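Local coordinates for protein manganese-dependent inorganic pyrophosphatase (PDB 2EB0) that hydrolyses inorganic diphosphate to two phosphate ions, using a pair of manganese ions bound in each subunit, at residues Val266-Val278 with Lys295-Gly307. Numbering follows the deposited sequence.
Sequences VGNKEMFEKAFNV and KQVVPPLERAYNG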
ATOM      1  N   VAL B 266       6.699  -4.942 -28.834  1.00 26.34           N
ATOM      2  CA  VAL B 266       7.332  -6.228 -29.088  1.00 25.75           C
ATOM      3  C   VAL B 266       6.673  -7.355 -28.291  1.00 26.17           C
ATOM      4  O   VAL B 266       6.524  -7.263 -27.065  1.00 22.43           O
ATOM      5  CB  VAL B 266       8.825  -6.182 -28.709  1.00 33.60           C
ATOM      6  CG1 VAL B 266       9.553  -7.367 -29.324  1.00 34.34           C
ATOM      7  CG2 VAL B 266       9.438  -4.869 -29.165  1.00 36.72           C
ATOM      8  N   GLY B 267       6.290  -8.424 -28.989  1.00 23.72           N
ATOM      9  CA  GLY B 267       5.659  -9.554 -28.326  1.00 24.33           C
ATOM     10  C   GLY B 267       4.145  -9.576 -28.469  1.00 27.14           C
ATOM     11  O   GLY B 267       3.612  -9.627 -29.577  1.00 26.05           O
ATOM     12  N   ASN B 268       3.448  -9.514 -27.340  1.00 37.29           N
ATOM     13  CA  ASN B 268       1.992  -9.550 -27.331  1.00 38.52           C
ATOM     14  C   ASN B 268       1.336  -8.248 -27.807  1.00 40.06           C
ATOM     15  O   ASN B 268       0.732  -7.524 -27.014  1.00 41.46           O
ATOM     16  CB  ASN B 268       1.508  -9.882 -25.918  1.00 35.18           C
ATOM     17  CG  ASN B 268       0.066 -10.324 -25.891  1.00 34.11           C
ATOM     18  OD1 ASN B 268      -0.748  -9.856 -26.683  1.00 36.40           O
ATOM     19  ND2 ASN B 268      -0.264 -11.218 -24.967  1.00 32.53           N
ATOM     20  N   LYS B 269       1.435  -7.962 -29.105  1.00 28.87           N
ATOM     21  CA  LYS B 269       0.846  -6.748 -29.664  1.00 29.37           C
ATOM     22  C   LYS B 269      -0.660  -6.683 -29.448  1.00 30.20           C
ATOM     23  O   LYS B 269      -1.228  -5.598 -29.262  1.00 26.72           O
ATOM     24  CB  LYS B 269       1.167  -6.641 -31.157  1.00 49.62           C
ATOM     25  CG  LYS B 269       2.649  -6.408 -31.436  1.00 54.42           C
ATOM     26  CD  LYS B 269       2.938  -6.196 -32.912  1.00 55.74           C
ATOM     27  CE  LYS B 269       4.422  -5.931 -33.143  1.00 56.56           C
ATOM     28  NZ  LYS B 269       4.751  -5.816 -34.596  1.00 58.03           N
ATOM     29  N   GLU B 270      -1.301  -7.848 -29.464  1.00 38.78           N
ATOM     30  CA  GLU B 270      -2.745  -7.950 -29.273  1.00 39.41           C
ATOM     31  C   GLU B 270      -3.155  -7.327 -27.943  1.00 36.01           C
ATOM     32  O   GLU B 270      -4.072  -6.507 -27.885  1.00 36.61           O
ATOM     33  CB  GLU B 270      -3.187  -9.421 -29.291  1.00 59.60           C
ATOM     34  CG  GLU B 270      -2.575 -10.263 -30.407  1.00 64.79           C
ATOM     35  CD  GLU B 270      -1.082 -10.502 -30.217  1.00 66.03           C
ATOM     36  OE1 GLU B 270      -0.697 -11.087 -29.185  1.00 65.69           O
ATOM     37  OE2 GLU B 270      -0.292 -10.103 -31.099  1.00 69.39           O
ATOM     38  N   MET B 271      -2.467  -7.724 -26.876  1.00 30.56           N
ATOM     39  CA  MET B 271      -2.771  -7.213 -25.548  1.00 27.96           C
ATOM     40  C   MET B 271      -2.569  -5.705 -25.455  1.00 25.96           C
ATOM     41  O   MET B 271      -3.260  -5.027 -24.697  1.00 26.53           O
ATOM     42  CB  MET B 271      -1.912  -7.914 -24.498  1.00 31.44           C
ATOM     43  CG  MET B 271      -2.403  -7.680 -23.074  1.00 31.58           C
ATOM     44  SD  MET B 271      -4.128  -8.199 -22.803  1.00 35.86           S
ATOM     45  CE  MET B 271      -3.862  -9.853 -22.112  1.00 32.90           C
ATOM     46  N   PHE B 272      -1.624  -5.190 -26.236  1.00 27.20           N
ATOM     47  CA  PHE B 272      -1.318  -3.763 -26.267  1.00 25.33           C
ATOM     48  C   PHE B 272      -2.458  -3.016 -26.955  1.00 27.30           C
ATOM     49  O   PHE B 272      -2.993  -2.030 -26.432  1.00 27.09           O
ATOM     50  CB  PHE B 272      -0.025  -3.520 -27.048  1.00 16.88           C
ATOM     51  CG  PHE B 272       0.351  -2.069 -27.159  1.00 16.48           C
ATOM     52  CD1 PHE B 272       1.140  -1.464 -26.186  1.00 17.48           C
ATOM     53  CD2 PHE B 272      -0.101  -1.302 -28.228  1.00 16.42           C
ATOM     54  CE1 PHE B 272       1.476  -0.112 -26.275  1.00 15.95           C
ATOM     55  CE2 PHE B 272       0.223   0.050 -28.332  1.00 14.24           C
ATOM     56  CZ  PHE B 272       1.017   0.647 -27.348  1.00 16.30           C
ATOM     57  N   GLU B 273      -2.811  -3.495 -28.141  1.00 29.24           N
ATOM     58  CA  GLU B 273      -3.880  -2.895 -28.918  1.00 31.20           C
ATOM     59  C   GLU B 273      -5.176  -2.895 -28.122  1.00 28.94           C
ATOM     60  O   GLU B 273      -5.988  -1.989 -28.254  1.00 29.05           O
ATOM     61  CB  GLU B 273      -4.063  -3.654 -30.232  1.00 34.92           C
ATOM     62  CG  GLU B 273      -2.972  -3.390 -31.254  1.00 36.83           C
ATOM     63  CD  GLU B 273      -3.099  -4.288 -32.474  1.00 38.82           C
ATOM     64  OE1 GLU B 273      -2.554  -3.930 -33.545  1.00 39.36           O
ATOM     65  OE2 GLU B 273      -3.738  -5.359 -32.355  1.00 36.95           O
ATOM     66  N   LYS B 274      -5.364  -3.921 -27.298  1.00 31.16           N
ATOM     67  CA  LYS B 274      -6.561  -4.012 -26.474  1.00 31.27           C
ATOM     68  C   LYS B 274      -6.445  -2.961 -25.371  1.00 31.43           C
ATOM     69  O   LYS B 274      -7.387  -2.222 -25.083  1.00 30.86           O
ATOM     70  CB  LYS B 274      -6.672  -5.407 -25.850  1.00 30.99           C
ATOM     71  CG  LYS B 274      -7.843  -5.560 -24.890  1.00 32.37           C
ATOM     72  CD  LYS B 274      -7.775  -6.866 -24.113  1.00 34.90           C
ATOM     73  CE  LYS B 274      -8.822  -6.901 -23.011  1.00 38.58           C
ATOM     74  NZ  LYS B 274      -8.618  -8.028 -22.049  1.00 40.98           N
ATOM     75  N   ALA B 275      -5.265  -2.895 -24.769  1.00 27.56           N
ATOM     76  CA  ALA B 275      -5.005  -1.954 -23.694  1.00 26.33           C
ATOM     77  C   ALA B 275      -5.218  -0.495 -24.110  1.00 25.52           C
ATOM     78  O   ALA B 275      -5.719   0.304 -23.322  1.00 26.07           O
ATOM     79  CB  ALA B 275      -3.571  -2.152 -23.176  1.00 19.53           C
ATOM     80  N   PHE B 276      -4.864  -0.153 -25.347  1.00 26.11           N
ATOM     81  CA  PHE B 276      -4.990   1.231 -25.792  1.00 26.90           C
ATOM     82  C   PHE B 276      -6.009   1.564 -26.872  1.00 26.71           C
ATOM     83  O   PHE B 276      -5.884   2.591 -27.545  1.00 27.13           O
ATOM     84  CB  PHE B 276      -3.612   1.759 -26.205  1.00 28.37           C
ATOM     85  CG  PHE B 276      -2.605   1.714 -25.097  1.00 29.12           C
ATOM     86  CD1 PHE B 276      -1.856   0.563 -24.864  1.00 27.09           C
ATOM     87  CD2 PHE B 276      -2.471   2.794 -24.223  1.00 28.87           C
ATOM     88  CE1 PHE B 276      -0.991   0.483 -23.774  1.00 29.81           C
ATOM     89  CE2 PHE B 276      -1.608   2.725 -23.129  1.00 28.41           C
ATOM     90  CZ  PHE B 276      -0.868   1.567 -22.901  1.00 29.87           C
ATOM     91  N   ASN B 277      -7.020   0.717 -27.028  0.50 13.24           N
ATOM     92  CA  ASN B 277      -8.063   0.956 -28.016  0.50 14.18           C
ATOM     93  C   ASN B 277      -7.477   1.455 -29.325  0.50 15.30           C
ATOM     94  O   ASN B 277      -7.982   2.413 -29.906  0.50 13.55           O
ATOM     95  CB  ASN B 277      -9.062   1.998 -27.502  0.50 34.59           C
ATOM     96  CG  ASN B 277      -9.789   1.552 -26.251  0.50 35.57           C
ATOM     97  OD1 ASN B 277      -9.189   1.380 -25.194  0.50 34.85           O
ATOM     98  ND2 ASN B 277     -11.097   1.365 -26.368  0.50 36.97           N
ATOM     99  N   VAL B 278      -6.411   0.811 -29.790  1.00 33.34           N
ATOM    100  CA  VAL B 278      -5.784   1.223 -31.041  1.00 36.66           C
ATOM    101  C   VAL B 278      -4.988   0.093 -31.691  1.00 39.38           C
ATOM    102  O   VAL B 278      -4.208  -0.593 -31.026  1.00 39.75           O
ATOM    103  CB  VAL B 278      -4.849   2.450 -30.814  1.00 34.41           C
ATOM    104  CG1 VAL B 278      -3.738   2.097 -29.845  1.00 34.23           C
ATOM    105  CG2 VAL B 278      -4.276   2.927 -32.138  1.00 34.10           C
ATOM    106  N   LYS B 295       1.202   6.362 -15.012  1.00 19.53           N
ATOM    107  CA  LYS B 295      -0.164   6.843 -15.021  1.00 21.55           C
ATOM    108  C   LYS B 295      -0.931   6.639 -16.324  1.00 21.01           C
ATOM    109  O   LYS B 295      -2.155   6.544 -16.314  1.00 20.01           O
ATOM    110  CB  LYS B 295      -0.166   8.324 -14.645  1.00 23.36           C
ATOM    111  CG  LYS B 295      -1.539   8.928 -14.427  1.00 25.52           C
ATOM    112  CD  LYS B 295      -1.412  10.292 -13.769  1.00 27.07           C
ATOM    113  CE  LYS B 295      -2.768  10.832 -13.337  1.00 27.02           C
ATOM    114  NZ  LYS B 295      -2.610  12.076 -12.533  1.00 28.49           N
ATOM    115  N   GLN B 296      -0.213   6.540 -17.435  1.00 20.37           N
ATOM    116  CA  GLN B 296      -0.857   6.390 -18.725  1.00 19.63           C
ATOM    117  C   GLN B 296      -0.581   5.077 -19.458  1.00 21.10           C
ATOM    118  O   GLN B 296      -1.353   4.686 -20.339  1.00 18.79           O
ATOM    119  CB  GLN B 296      -0.458   7.573 -19.606  1.00 19.31           C
ATOM    120  CG  GLN B 296      -0.900   8.908 -19.022  1.00 21.84           C
ATOM    121  CD  GLN B 296      -0.384  10.102 -19.808  1.00 19.67           C
ATOM    122  OE1 GLN B 296       0.789  10.459 -19.712  1.00 21.30           O
ATOM    123  NE2 GLN B 296      -1.261  10.721 -20.595  1.00 17.57           N
ATOM    124  N   VAL B 297       0.498   4.389 -19.096  1.00 24.44           N
ATOM    125  CA  VAL B 297       0.839   3.141 -19.773  1.00 24.87           C
ATOM    126  C   VAL B 297       0.592   1.874 -18.951  1.00 25.68           C
ATOM    127  O   VAL B 297       0.014   0.906 -19.446  1.00 26.99           O
ATOM    128  CB  VAL B 297       2.314   3.156 -20.234  1.00 18.77           C
ATOM    129  CG1 VAL B 297       2.654   1.845 -20.928  1.00 18.11           C
ATOM    130  CG2 VAL B 297       2.554   4.337 -21.162  1.00 14.89           C
ATOM    131  N   VAL B 298       1.024   1.873 -17.699  1.00 24.98           N
ATOM    132  CA  VAL B 298       0.845   0.702 -16.854  1.00 26.25           C
ATOM    133  C   VAL B 298      -0.622   0.374 -16.530  1.00 27.84           C
ATOM    134  O   VAL B 298      -1.062  -0.768 -16.696  1.00 29.85           O
ATOM    135  CB  VAL B 298       1.652   0.856 -15.539  1.00 23.53           C
ATOM    136  CG1 VAL B 298       1.418  -0.335 -14.621  1.00 23.52           C
ATOM    137  CG2 VAL B 298       3.139   0.980 -15.861  1.00 22.23           C
ATOM    138  N   PRO B 299      -1.407   1.373 -16.101  1.00 20.24           N
ATOM    139  CA  PRO B 299      -2.811   1.121 -15.763  1.00 20.84           C
ATOM    140  C   PRO B 299      -3.656   0.390 -16.805  1.00 21.04           C
ATOM    141  O   PRO B 299      -4.270  -0.630 -16.495  1.00 21.51           O
ATOM    142  CB  PRO B 299      -3.347   2.519 -15.446  1.00 29.58           C
ATOM    143  CG  PRO B 299      -2.136   3.216 -14.905  1.00 29.44           C
ATOM    144  CD  PRO B 299      -1.064   2.785 -15.877  1.00 29.30           C
ATOM    145  N   PRO B 300      -3.710   0.902 -18.049  1.00 25.52           N
ATOM    146  CA  PRO B 300      -4.509   0.240 -19.086  1.00 25.80           C
ATOM    147  C   PRO B 300      -3.929  -1.099 -19.516  1.00 26.60           C
ATOM    148  O   PRO B 300      -4.663  -2.015 -19.884  1.00 26.49           O
ATOM    149  CB  PRO B 300      -4.505   1.258 -20.221  1.00 31.06           C
ATOM    150  CG  PRO B 300      -3.150   1.856 -20.099  1.00 31.79           C
ATOM    151  CD  PRO B 300      -3.021   2.080 -18.601  1.00 29.09           C
ATOM    152  N   LEU B 301      -2.607  -1.203 -19.455  1.00 29.31           N
ATOM    153  CA  LEU B 301      -1.918  -2.419 -19.845  1.00 29.54           C
ATOM    154  C   LEU B 301      -2.103  -3.530 -18.800  1.00 30.35           C
ATOM    155  O   LEU B 301      -2.445  -4.664 -19.151  1.00 29.09           O
ATOM    156  CB  LEU B 301      -0.437  -2.119 -20.064  1.00 22.68           C
ATOM    157  CG  LEU B 301       0.343  -3.041 -20.997  1.00 26.00           C
ATOM    158  CD1 LEU B 301      -0.296  -3.049 -22.397  1.00 25.09           C
ATOM    159  CD2 LEU B 301       1.795  -2.539 -21.076  1.00 25.60           C
ATOM    160  N   GLU B 302      -1.887  -3.224 -17.523  1.00 22.26           N
ATOM    161  CA  GLU B 302      -2.078  -4.264 -16.514  1.00 25.15           C
ATOM    162  C   GLU B 302      -3.553  -4.613 -16.373  1.00 25.35           C
ATOM    163  O   GLU B 302      -3.894  -5.731 -16.003  1.00 25.06           O
ATOM    164  CB  GLU B 302      -1.531  -3.851 -15.149  1.00 31.57           C
ATOM    165  CG  GLU B 302      -1.909  -4.842 -14.056  1.00 33.94           C
ATOM    166  CD  GLU B 302      -1.219  -4.571 -12.735  1.00 35.95           C
ATOM    167  OE1 GLU B 302      -1.129  -3.388 -12.339  1.00 35.56           O
ATOM    168  OE2 GLU B 302      -0.775  -5.549 -12.089  1.00 34.56           O
ATOM    169  N   ARG B 303      -4.431  -3.656 -16.657  1.00 25.10           N
ATOM    170  CA  ARG B 303      -5.855  -3.928 -16.568  1.00 26.86           C
ATOM    171  C   ARG B 303      -6.244  -4.861 -17.697  1.00 26.03           C
ATOM    172  O   ARG B 303      -7.066  -5.754 -17.512  1.00 26.18           O
ATOM    173  CB  ARG B 303      -6.676  -2.641 -16.643  1.00 54.99           C
ATOM    174  CG  ARG B 303      -6.922  -1.996 -15.289  1.00 59.84           C
ATOM    175  CD  ARG B 303      -8.133  -1.079 -15.334  1.00 64.80           C
ATOM    176  NE  ARG B 303      -7.922   0.053 -16.228  1.00 68.38           N
ATOM    177  CZ  ARG B 303      -7.155   1.099 -15.939  1.00 71.22           C
ATOM    178  NH1 ARG B 303      -6.525   1.159 -14.770  1.00 71.31           N
ATOM    179  NH2 ARG B 303      -7.010   2.082 -16.820  1.00 69.36           N
ATOM    180  N   ALA B 304      -5.646  -4.660 -18.866  1.00 28.83           N
ATOM    181  CA  ALA B 304      -5.932  -5.515 -20.012  1.00 29.70           C
ATOM    182  C   ALA B 304      -5.483  -6.945 -19.712  1.00 30.24           C
ATOM    183  O   ALA B 304      -6.220  -7.896 -19.950  1.00 30.22           O
ATOM    184  CB  ALA B 304      -5.217  -4.995 -21.256  1.00 25.97           C
ATOM    185  N   TYR B 305      -4.276  -7.087 -19.175  1.00 32.43           N
ATOM    186  CA  TYR B 305      -3.738  -8.401 -18.855  1.00 33.92           C
ATOM    187  C   TYR B 305      -4.542  -9.222 -17.860  1.00 36.27           C
ATOM    188  O   TYR B 305      -4.856 -10.380 -18.127  1.00 36.39           O
ATOM    189  CB  TYR B 305      -2.310  -8.287 -18.332  1.00 32.32           C
ATOM    190  CG  TYR B 305      -1.261  -8.440 -19.399  1.00 30.66           C
ATOM    191  CD1 TYR B 305      -0.798  -7.338 -20.110  1.00 30.30           C
ATOM    192  CD2 TYR B 305      -0.732  -9.692 -19.702  1.00 31.34           C
ATOM    193  CE1 TYR B 305       0.174  -7.475 -21.095  1.00 30.73           C
ATOM    194  CE2 TYR B 305       0.241  -9.843 -20.692  1.00 30.58           C
ATOM    195  CZ  TYR B 305       0.690  -8.729 -21.381  1.00 28.35           C
ATOM    196  OH  TYR B 305       1.660  -8.864 -22.346  1.00 29.44           O
ATOM    197  N   ASN B 306      -4.864  -8.649 -16.705  1.00 39.07           N
ATOM    198  CA  ASN B 306      -5.612  -9.424 -15.730  1.00 41.94           C
ATOM    199  C   ASN B 306      -7.113  -9.340 -15.969  1.00 42.89           C
ATOM    200  O   ASN B 306      -7.872 -10.202 -15.524  1.00 46.28           O
ATOM    201  CB  ASN B 306      -5.255  -8.999 -14.295  1.00 40.18           C
ATOM    202  CG  ASN B 306      -5.691  -7.599 -13.972  1.00 38.13           C
ATOM    203  OD1 ASN B 306      -6.713  -7.135 -14.458  1.00 36.84           O
ATOM    204  ND2 ASN B 306      -4.928  -6.922 -13.122  1.00 38.13           N
ATOM    205  N   GLY B 307      -7.535  -8.307 -16.686  1.00 74.22           N
ATOM    206  CA  GLY B 307      -8.943  -8.147 -16.981  1.00 77.09           C
ATOM    207  C   GLY B 307      -9.438  -9.358 -17.742  1.00 78.04           C
ATOM    208  O   GLY B 307     -10.460  -9.947 -17.327  1.00 81.43           O
ATOM    209  OXT GLY B 307      -8.800  -9.721 -18.755  1.00 73.98           O
TER
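Met271 and Tyr305 open the apolar half of this interface, an example of how a short helix is seated on a longer one by small residues flanked by larger ones. Met271 CG lies over one face of the Tyr305 ring, 3.5 Å from its centroid, a CH-pi contact. That carbon is anti to the backbone N (chi1 -166°), and a bend beyond it carries SD over the same ring as a Met-aromatic contact, while SD also reaches Ala304 CB at 3.7 Å. Ala275 CB meets Ala304 CB, two small side chains consistent with an axis approach of 8.6 Å between helices 269-275 and 295-306 (116° between their N-to-C directions), and presses tightly on Leu301 CD1. Farther along, the rim of the Phe276 ring enters beside Pro300: CE2 is 3.5 Å from Pro300 CG and has Gln296 O at the ring's edge, and CZ rests on Val297 CG1. Phe276 CD1 in turn sits over the centre of the Phe272 ring. Both helices pack on one side of the mixed sheet of the DHHA2 domain, away from the manganese site, with Phe272 and Val297 reaching strand 248-255. At the chain terminus, extended Lys274 gives its NZ to Ala304 O at 3.2 Å, 18° from the carbonyl plane, and forms a long salt bridge with Gly307 OXT. Asn268 caps the start of the short helix, its OD1 accepting from Met271 N, and its CB faces the Tyr305 hydroxyl, which is hydrogen-bonded to Asp247. A leucine at Tyr305 would probably leave Asp247 without that hydroxyl and Met271 without an aromatic face.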